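Local coordinates for protein formate-dependent phosphoribosylglycinamide formyltransferase (Mycobacterium tuberculosis H37Rv, PDB 6KHR) that is an enzyme of the ATP-grasp superfamily, built around an ATP-grasp domain and found as a two-chain assembly, at residues 133-138 with 301-306; 149-154 with 213-218; 165-170 with 183-188. All blocks are in the same frame, centred on the assembly; numbering follows the deposited sequence.

Interaction 1 of 3, residues 133-138 with 301-306; sequences GLRRLA and VYFADV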
loop_
_atom_site.group_PDB
_atom_site.type_symbol
_atom_site.label_atom_id
_atom_site.label_comp_id
_atom_site.label_asym_id
_atom_site.label_seq_id
_atom_site.Cartn_x
_atom_site.Cartn_y
_atom_site.Cartn_z
ATOM N N GLY A 133 -24.603 10.286 -22.582
ATOM C CA GLY A 133 -24.663 8.969 -23.187
ATOM C C GLY A 133 -24.580 7.842 -22.180
ATOM O O GLY A 133 -25.089 6.744 -22.428
ATOM N N LEU A 134 -23.946 8.093 -21.041
ATOM C CA LEU A 134 -23.863 7.065 -20.016
ATOM C C LEU A 134 -25.197 6.914 -19.290
ATOM O O LEU A 134 -25.633 5.790 -18.998
ATOM C CB LEU A 134 -22.726 7.384 -19.033
ATOM C CG LEU A 134 -22.582 6.299 -17.964
ATOM C CD1 LEU A 134 -21.931 5.092 -18.584
ATOM C CD2 LEU A 134 -21.791 6.787 -16.754
ATOM N N ARG A 135 -25.859 8.036 -18.990
ATOM C CA ARG A 135 -27.200 7.961 -18.419
ATOM C C ARG A 135 -28.134 7.200 -19.354
ATOM O O ARG A 135 -28.812 6.253 -18.935
ATOM C CB ARG A 135 -27.743 9.363 -18.139
ATOM C CG ARG A 135 -27.659 9.782 -16.695
ATOM C CD ARG A 135 -28.547 8.921 -15.802
ATOM N NE ARG A 135 -28.102 8.976 -14.409
ATOM C CZ ARG A 135 -28.628 9.773 -13.486
ATOM N NH1 ARG A 135 -29.628 10.585 -13.809
ATOM N NH2 ARG A 135 -28.167 9.757 -12.240
ATOM N N ARG A 136 -28.148 7.583 -20.638
ATOM C CA ARG A 136 -29.023 6.929 -21.605
ATOM C C ARG A 136 -28.646 5.466 -21.792
ATOM O O ARG A 136 -29.524 4.631 -22.028
ATOM C CB ARG A 136 -28.980 7.671 -22.937
ATOM N N LEU A 137 -27.360 5.132 -21.671
ATOM C CA LEU A 137 -26.969 3.728 -21.679
ATOM C C LEU A 137 -27.515 2.999 -20.452
ATOM O O LEU A 137 -28.004 1.862 -20.541
ATOM C CB LEU A 137 -25.443 3.612 -21.742
ATOM C CG LEU A 137 -24.937 2.188 -21.484
ATOM C CD1 LEU A 137 -25.372 1.283 -22.635
ATOM C CD2 LEU A 137 -23.428 2.117 -21.267
ATOM N N ALA A 138 -27.446 3.634 -19.291
ATOM C CA ALA A 138 -27.848 2.953 -18.066
ATOM C C ALA A 138 -29.357 2.773 -18.009
ATOM O O ALA A 138 -29.858 1.666 -17.762
ATOM C CB ALA A 138 -27.352 3.735 -16.853
ATOM N N VAL A 301 -32.515 1.064 -4.765
ATOM C CA VAL A 301 -31.166 1.371 -5.197
ATOM C C VAL A 301 -31.250 2.071 -6.541
ATOM O O VAL A 301 -31.993 1.635 -7.429
ATOM C CB VAL A 301 -30.300 0.106 -5.269
ATOM C CG1 VAL A 301 -28.875 0.457 -5.700
ATOM C CG2 VAL A 301 -30.310 -0.582 -3.898
ATOM N N TYR A 302 -30.525 3.176 -6.668
ATOM C CA TYR A 302 -30.492 3.962 -7.884
ATOM C C TYR A 302 -29.076 4.007 -8.425
ATOM O O TYR A 302 -28.110 4.177 -7.679
ATOM C CB TYR A 302 -30.980 5.383 -7.652
ATOM C CG TYR A 302 -32.378 5.476 -7.105
ATOM C CD1 TYR A 302 -32.613 5.444 -5.732
ATOM C CD2 TYR A 302 -33.459 5.618 -7.943
ATOM C CE1 TYR A 302 -33.898 5.549 -5.221
ATOM C CE2 TYR A 302 -34.743 5.722 -7.449
ATOM C CZ TYR A 302 -34.960 5.690 -6.085
ATOM O OH TYR A 302 -36.244 5.797 -5.597
ATOM N N PHE A 303 -28.969 3.839 -9.727
ATOM C CA PHE A 303 -27.724 4.107 -10.416
ATOM C C PHE A 303 -27.484 5.609 -10.480
ATOM O O PHE A 303 -28.366 6.361 -10.893
ATOM C CB PHE A 303 -27.774 3.516 -11.822
ATOM C CG PHE A 303 -26.578 3.840 -12.627
ATOM C CD1 PHE A 303 -25.378 3.160 -12.400
ATOM C CD2 PHE A 303 -26.620 4.852 -13.578
ATOM C CE1 PHE A 303 -24.248 3.452 -13.141
ATOM C CE2 PHE A 303 -25.502 5.161 -14.316
ATOM C CZ PHE A 303 -24.306 4.451 -14.106
ATOM N N ALA A 304 -26.294 6.046 -10.090
ATOM C CA ALA A 304 -25.948 7.447 -10.308
ATOM C C ALA A 304 -24.811 7.648 -11.291
ATOM O O ALA A 304 -24.864 8.596 -12.080
ATOM C CB ALA A 304 -25.584 8.132 -8.991
ATOM N N ASP A 305 -23.783 6.798 -11.264
ATOM C CA ASP A 305 -22.618 6.999 -12.118
ATOM C C ASP A 305 -21.699 5.781 -12.063
ATOM O O ASP A 305 -21.848 4.897 -11.218
ATOM C CB ASP A 305 -21.850 8.253 -11.710
ATOM C CG ASP A 305 -20.962 8.760 -12.805
ATOM O OD1 ASP A 305 -21.090 8.252 -13.944
ATOM O OD2 ASP A 305 -20.132 9.651 -12.530
ATOM N N VAL A 306 -20.727 5.763 -12.973
ATOM C CA VAL A 306 -19.626 4.809 -12.948
ATOM C C VAL A 306 -18.365 5.496 -13.455
ATOM O O VAL A 306 -18.403 6.249 -14.435
ATOM C CB VAL A 306 -19.938 3.538 -13.778
ATOM C CG1 VAL A 306 -20.327 3.889 -15.202
ATOM C CG2 VAL A 306 -18.741 2.567 -13.751
#
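Phe303 projects from the strand with CG anti to the backbone N (chi1 175°), which carries its ring up to the strand-facing side of helix 131-141. Two helix residues one turn apart receive it. Ala138 points its CB at the CD2-CE2 side of the ring, with CB 3.4 Å from Phe303 CE2, and meets the ring plane obliquely. Leu134 sits at the ring edge, its CD2 4.3 Å from Phe303 CZ. On the strand's own side the backbone folds over one ring face, placing Asp305 N 3.7 Å above the plane and over its centre, so the ring is held between its own main chain and the helix.

Leu134 also has CG anti to the backbone N, and its fork reaches past the ring to Val306. The two side chains cross at about a right angle, with Leu134 CD2 3.6 Å from Val306 CG1. The same methyl lies against the carboxylate of Asp305, whose OD1 turns back to accept a weak bond from Val306 N.

Arg135 starts out pointing past the strand and bends at chi2, which brings its tip nearer. Its guanidinium meets Ala304 O edge-on, near its plane, with NH2 3.5 Å from that oxygen. Glu217 offers Arg135 a long, weak ion pair.

The axes of the short helix and strand segments pass 9.4 Å apart at 137°, and the joint is largely apolar. Ala304 and Asp305 both face Glu293 of strand 288-297, a classic beta bulge. The contact thus lays a helix across a bulged strand, the outermost within the chain of the large antiparallel sheet, as part of the alpha/beta layering of an ATP-grasp fold.

Interaction 2 of 3, residues 149-154 with 213-218; sequences FWFVGS and RVCAES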
loop_
_atom_site.group_PDB
_atom_site.type_symbol
_atom_site.label_atom_id
_atom_site.label_comp_id
_atom_site.label_asym_id
_atom_site.label_seq_id
_atom_site.Cartn_x
_atom_site.Cartn_y
_atom_site.Cartn_z
ATOM N N PHE A 149 -35.050 11.698 -14.862
ATOM C CA PHE A 149 -34.224 12.792 -15.401
ATOM C C PHE A 149 -34.646 13.135 -16.817
ATOM O O PHE A 149 -35.161 12.305 -17.510
ATOM C CB PHE A 149 -32.769 12.362 -15.406
ATOM C CG PHE A 149 -32.488 11.282 -16.403
ATOM C CD1 PHE A 149 -32.599 9.955 -16.054
ATOM C CD2 PHE A 149 -32.125 11.592 -17.696
ATOM C CE1 PHE A 149 -32.345 8.957 -16.974
ATOM C CE2 PHE A 149 -31.875 10.593 -18.618
ATOM C CZ PHE A 149 -31.987 9.278 -18.254
ATOM N N TRP A 150 -34.481 14.394 -17.184
ATOM C CA TRP A 150 -34.849 14.871 -18.534
ATOM C C TRP A 150 -33.756 15.781 -19.062
ATOM O O TRP A 150 -33.199 16.519 -18.294
ATOM C CB TRP A 150 -36.163 15.645 -18.487
ATOM C CG TRP A 150 -37.316 14.839 -18.007
ATOM C CD1 TRP A 150 -38.195 14.142 -18.763
ATOM C CD2 TRP A 150 -37.682 14.598 -16.646
ATOM N NE1 TRP A 150 -39.092 13.500 -17.966
ATOM C CE2 TRP A 150 -38.787 13.746 -16.664
ATOM C CE3 TRP A 150 -37.153 14.980 -15.421
ATOM C CZ2 TRP A 150 -39.398 13.304 -15.507
ATOM C CZ3 TRP A 150 -37.756 14.551 -14.272
ATOM C CH2 TRP A 150 -38.865 13.727 -14.319
ATOM N N PHE A 151 -33.451 15.653 -20.337
ATOM C CA PHE A 151 -32.538 16.565 -21.010
ATOM C C PHE A 151 -33.385 17.533 -21.816
ATOM O O PHE A 151 -34.181 17.104 -22.655
ATOM C CB PHE A 151 -31.556 15.806 -21.905
ATOM C CG PHE A 151 -30.662 14.842 -21.150
ATOM C CD1 PHE A 151 -29.900 15.277 -20.074
ATOM C CD2 PHE A 151 -30.602 13.499 -21.505
ATOM C CE1 PHE A 151 -29.080 14.394 -19.375
ATOM C CE2 PHE A 151 -29.787 12.612 -20.803
ATOM C CZ PHE A 151 -29.024 13.067 -19.737
ATOM N N VAL A 152 -33.248 18.826 -21.538
ATOM C CA VAL A 152 -34.003 19.860 -22.227
ATOM C C VAL A 152 -33.021 20.741 -22.986
ATOM O O VAL A 152 -31.809 20.643 -22.813
ATOM C CB VAL A 152 -34.865 20.703 -21.260
ATOM C CG1 VAL A 152 -35.818 19.803 -20.488
ATOM C CG2 VAL A 152 -33.983 21.521 -20.326
ATOM N N GLY A 153 -33.566 21.605 -23.837
ATOM C CA GLY A 153 -32.760 22.508 -24.642
ATOM C C GLY A 153 -33.473 23.819 -24.915
ATOM O O GLY A 153 -33.002 24.651 -25.699
ATOM N N SER A 154 -34.626 23.997 -24.276
ATOM C CA SER A 154 -35.400 25.225 -24.329
ATOM C C SER A 154 -35.739 25.638 -22.914
ATOM O O SER A 154 -35.496 24.907 -21.952
ATOM C CB SER A 154 -36.700 25.056 -25.127
ATOM N N ARG A 213 -27.810 21.492 -24.352
ATOM C CA ARG A 213 -28.730 20.737 -23.518
ATOM C C ARG A 213 -28.546 21.081 -22.043
ATOM O O ARG A 213 -27.472 21.503 -21.607
ATOM C CB ARG A 213 -28.538 19.232 -23.718
ATOM C CG ARG A 213 -28.770 18.737 -25.131
ATOM C CD ARG A 213 -29.476 17.386 -25.108
ATOM N NE ARG A 213 -29.488 16.763 -26.426
ATOM C CZ ARG A 213 -30.388 15.873 -26.843
ATOM N NH1 ARG A 213 -31.383 15.491 -26.045
ATOM N NH2 ARG A 213 -30.301 15.368 -28.070
ATOM N N VAL A 214 -29.617 20.900 -21.275
ATOM C CA VAL A 214 -29.607 21.106 -19.831
ATOM C C VAL A 214 -30.362 19.956 -19.180
ATOM O O VAL A 214 -31.480 19.630 -19.587
ATOM C CB VAL A 214 -30.237 22.451 -19.438
ATOM C CG1 VAL A 214 -30.862 22.357 -18.057
ATOM C CG2 VAL A 214 -29.189 23.541 -19.479
ATOM N N CYS A 215 -29.762 19.354 -18.162
ATOM C CA CYS A 215 -30.294 18.136 -17.567
ATOM C C CYS A 215 -31.152 18.444 -16.347
ATOM O O CYS A 215 -30.714 19.146 -15.429
ATOM C CB CYS A 215 -29.153 17.206 -17.175
ATOM S SG CYS A 215 -29.764 15.727 -16.423
ATOM N N ALA A 216 -32.358 17.888 -16.322
ATOM C CA ALA A 216 -33.282 18.074 -15.214
ATOM C C ALA A 216 -33.491 16.745 -14.499
ATOM O O ALA A 216 -33.783 15.734 -15.143
ATOM C CB ALA A 216 -34.621 18.626 -15.698
ATOM N N GLU A 217 -33.352 16.756 -13.172
ATOM C CA GLU A 217 -33.476 15.560 -12.349
ATOM C C GLU A 217 -34.527 15.774 -11.272
ATOM O O GLU A 217 -34.540 16.814 -10.606
ATOM C CB GLU A 217 -32.145 15.186 -11.691
ATOM C CG GLU A 217 -31.183 14.442 -12.600
ATOM C CD GLU A 217 -30.062 13.772 -11.830
ATOM O OE1 GLU A 217 -28.890 14.185 -11.981
ATOM O OE2 GLU A 217 -30.358 12.831 -11.065
ATOM N N SER A 218 -35.412 14.797 -11.114
ATOM C CA SER A 218 -36.284 14.760 -9.952
ATOM C C SER A 218 -35.485 14.306 -8.742
ATOM O O SER A 218 -34.605 13.445 -8.848
ATOM C CB SER A 218 -37.466 13.824 -10.187
ATOM O OG SER A 218 -38.508 14.508 -10.852
#
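Strands 149-152 and 214-217 form an antiparallel ladder in the small three-stranded sheet of the ATP-grasp region, with strand 149-152 at its outer edge within the chain. Phe149 opens the ladder opposite Glu217 as a non-hydrogen-bonded pair, its CB 3.8 Å from Glu217 CG. CG of Phe149 takes the crowded position between the backbone N and the carbonyl carbon (chi1 69°), which swings the ring away from the partner strand toward Arg135 and Ala139 of helix 131-141.

Trp150 and Ala216 follow as a hydrogen-bonded pair, each N-H bound to the other's carbonyl oxygen; the bond from Ala216 N runs nearly along the C=O axis of Trp150. The indole leaves on the opposite face of the sheet from the Phe149 ring, with CG anti to the carbonyl carbon, and reaches past the end of strand 214-217 to Ser218. There it presents its six-membered edge to the hydroxyl: Ser218 OG lies in the ring plane, 3.5 Å from Trp150 CZ3. Helix 155-165 meets this face through Val161.

Phe151 returns to the Phe149 face, paired with Cys215. Phe149 CD2 rests above one face of its ring, offset toward the rim, while Cys215 SG approaches obliquely, 4.4 Å from the ring centroid and 62° off the normal, a sulfur-aromatic contact. Across the strands, the aliphatic CD of Arg213 reaches Phe151 CB.

Val152 closes the ladder with Val214, and their branches cross obliquely, Val152 CG2 being 3.9 Å from Val214 CG1. Of the two bonds between them, that from Val152 N is almost straight and in the carbonyl plane of Val214; in the other, Val214 N lies 2.7 Å from Val152 O and 26° above the carbonyl plane.

Interaction 3 of 3, residues 165-170 with 183-188; sequences AGFPLL and SVVAGP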
loop_
_atom_site.group_PDB
_atom_site.type_symbol
_atom_site.label_atom_id
_atom_site.label_comp_id
_atom_site.label_asym_id
_atom_site.label_seq_id
_atom_site.Cartn_x
_atom_site.Cartn_y
_atom_site.Cartn_z
ATOM N N ALA A 165 -43.222 16.723 -13.604
ATOM C CA ALA A 165 -42.400 16.176 -12.503
ATOM C C ALA A 165 -42.734 16.735 -11.132
ATOM O O ALA A 165 -42.725 15.965 -10.205
ATOM C CB ALA A 165 -40.966 16.440 -12.797
ATOM N N GLY A 166 -42.947 18.030 -10.997
ATOM C CA GLY A 166 -43.253 18.546 -9.656
ATOM C C GLY A 166 -42.010 19.072 -8.987
ATOM O O GLY A 166 -41.038 19.226 -9.669
ATOM N N PHE A 167 -42.022 19.330 -7.694
ATOM C CA PHE A 167 -40.787 19.924 -7.142
ATOM C C PHE A 167 -40.284 19.100 -5.966
ATOM O O PHE A 167 -41.082 18.390 -5.402
ATOM C CB PHE A 167 -41.078 21.378 -6.782
ATOM C CG PHE A 167 -41.189 22.269 -7.985
ATOM C CD1 PHE A 167 -40.061 22.757 -8.602
ATOM C CD2 PHE A 167 -42.421 22.609 -8.502
ATOM C CE1 PHE A 167 -40.166 23.568 -9.712
ATOM C CE2 PHE A 167 -42.520 23.425 -9.607
ATOM C CZ PHE A 167 -41.393 23.903 -10.208
ATOM N N PRO A 168 -39.004 19.205 -5.557
ATOM C CA PRO A 168 -38.025 20.032 -6.241
ATOM C C PRO A 168 -37.394 19.328 -7.434
ATOM O O PRO A 168 -37.538 18.153 -7.529
ATOM C CB PRO A 168 -36.890 20.138 -5.235
ATOM C CG PRO A 168 -36.970 18.842 -4.517
ATOM C CD PRO A 168 -38.451 18.591 -4.369
ATOM N N LEU A 169 -36.726 20.111 -8.280
ATOM C CA LEU A 169 -35.990 19.627 -9.470
ATOM C C LEU A 169 -34.521 19.987 -9.300
ATOM O O LEU A 169 -34.191 20.794 -8.449
ATOM C CB LEU A 169 -36.548 20.291 -10.717
ATOM C CG LEU A 169 -37.628 19.495 -11.421
ATOM C CD1 LEU A 169 -38.064 20.189 -12.691
ATOM C CD2 LEU A 169 -37.126 18.113 -11.734
ATOM N N LEU A 170 -33.675 19.400 -10.116
ATOM C CA LEU A 170 -32.228 19.603 -9.952
ATOM C C LEU A 170 -31.694 20.083 -11.282
ATOM O O LEU A 170 -31.029 19.319 -11.942
ATOM C CB LEU A 170 -31.644 18.232 -9.633
ATOM C CG LEU A 170 -30.777 18.166 -8.393
ATOM C CD1 LEU A 170 -29.628 19.150 -8.508
ATOM C CD2 LEU A 170 -31.618 18.442 -7.165
ATOM N N SER A 183 -27.922 24.223 -10.026
ATOM C CA SER A 183 -29.001 24.878 -9.303
ATOM C C SER A 183 -30.067 23.862 -8.900
ATOM O O SER A 183 -30.222 22.826 -9.545
ATOM C CB SER A 183 -29.595 26.004 -10.122
ATOM O OG SER A 183 -28.642 27.038 -10.322
ATOM N N VAL A 184 -30.801 24.191 -7.824
ATOM C CA VAL A 184 -31.857 23.350 -7.284
ATOM C C VAL A 184 -33.194 24.027 -7.554
ATOM O O VAL A 184 -33.628 24.869 -6.773
ATOM C CB VAL A 184 -31.663 23.088 -5.778
ATOM C CG1 VAL A 184 -30.555 22.077 -5.493
ATOM C CG2 VAL A 184 -31.434 24.370 -4.992
ATOM N N VAL A 185 -33.847 23.658 -8.662
ATOM C CA VAL A 185 -35.163 24.204 -8.947
ATOM C C VAL A 185 -36.175 23.540 -8.016
ATOM O O VAL A 185 -36.917 22.640 -8.409
ATOM C CB VAL A 185 -35.548 24.134 -10.442
ATOM C CG1 VAL A 185 -35.407 22.737 -11.030
ATOM C CG2 VAL A 185 -36.931 24.699 -10.715
ATOM N N ALA A 186 -36.339 24.220 -6.870
ATOM C CA ALA A 186 -37.238 23.889 -5.732
ATOM C C ALA A 186 -38.581 24.639 -5.789
ATOM O O ALA A 186 -39.325 24.603 -4.809
ATOM C CB ALA A 186 -36.539 24.177 -4.433
ATOM N N GLY A 187 -38.912 25.279 -6.900
ATOM C CA GLY A 187 -40.221 25.952 -6.969
ATOM C C GLY A 187 -40.415 26.580 -8.325
ATOM O O GLY A 187 -39.431 26.766 -9.008
ATOM N N PRO A 188 -41.624 27.010 -8.726
ATOM C CA PRO A 188 -41.835 27.609 -10.052
ATOM C C PRO A 188 -41.264 29.011 -10.332
ATOM O O PRO A 188 -41.500 29.513 -11.399
ATOM C CB PRO A 188 -43.362 27.619 -10.201
ATOM C CG PRO A 188 -43.855 26.723 -9.103
ATOM C CD PRO A 188 -42.859 26.895 -7.980
#
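Two irregular loops of the ATP-grasp region run roughly antiparallel here, the first leaving helix 155-165 through Gly166, which has positive phi. Phe167, next in line before the cis peptide of Pro168, is the main bump. Its ring lies flat against the main chain at Gly187, whose CA and C sit over one face. Gly187 CA stands 3.7 Å from the Phe167 ring centroid, only 18° off the normal, as a CH-pi contact. Pro188 CD adds an off-centre CH-pi contact, and Pro188 CG lies 3.6 Å from Phe167 CE2, while Val185 O comes in at the ring's edge, near its plane.

Beyond the Phe167 ring the loops mesh more shallowly. The flank of the Pro168 ring meets Ala186, CB to CB at 4.1 Å. Leu170 and Val184 lie side by side and point the same way, touching through single methyls. One hydrogen bond ties the backbones, from Leu169 N to Val185 O, with the donor well above the carbonyl plane. The CG2 branch of Val185 reaches the Phe167 ring, 3.6 Å from its CE1.

Following the chain, helix 131-141 comes first and is met by strand 300-307, so interaction 1 closes the longest loop, tying that helix to the large antiparallel sheet. Strand 149-152 follows soon after and pairs with strand 214-217; interaction 2 is therefore nested inside interaction 1. Within it lies interaction 3, where the loop leaving helix 155-165 meets residues 183-188. No contact crosses another. Interactions 1 and 2 touch through Arg135, which also packs on Phe151. Interactions 2 and 3 meet through Glu217 on Leu169 and Leu170, and Ala165 beside Trp150 and Ser218. Interactions 1 and 3 remain apart, nearest atoms about 9 Å, with the small sheet linking them.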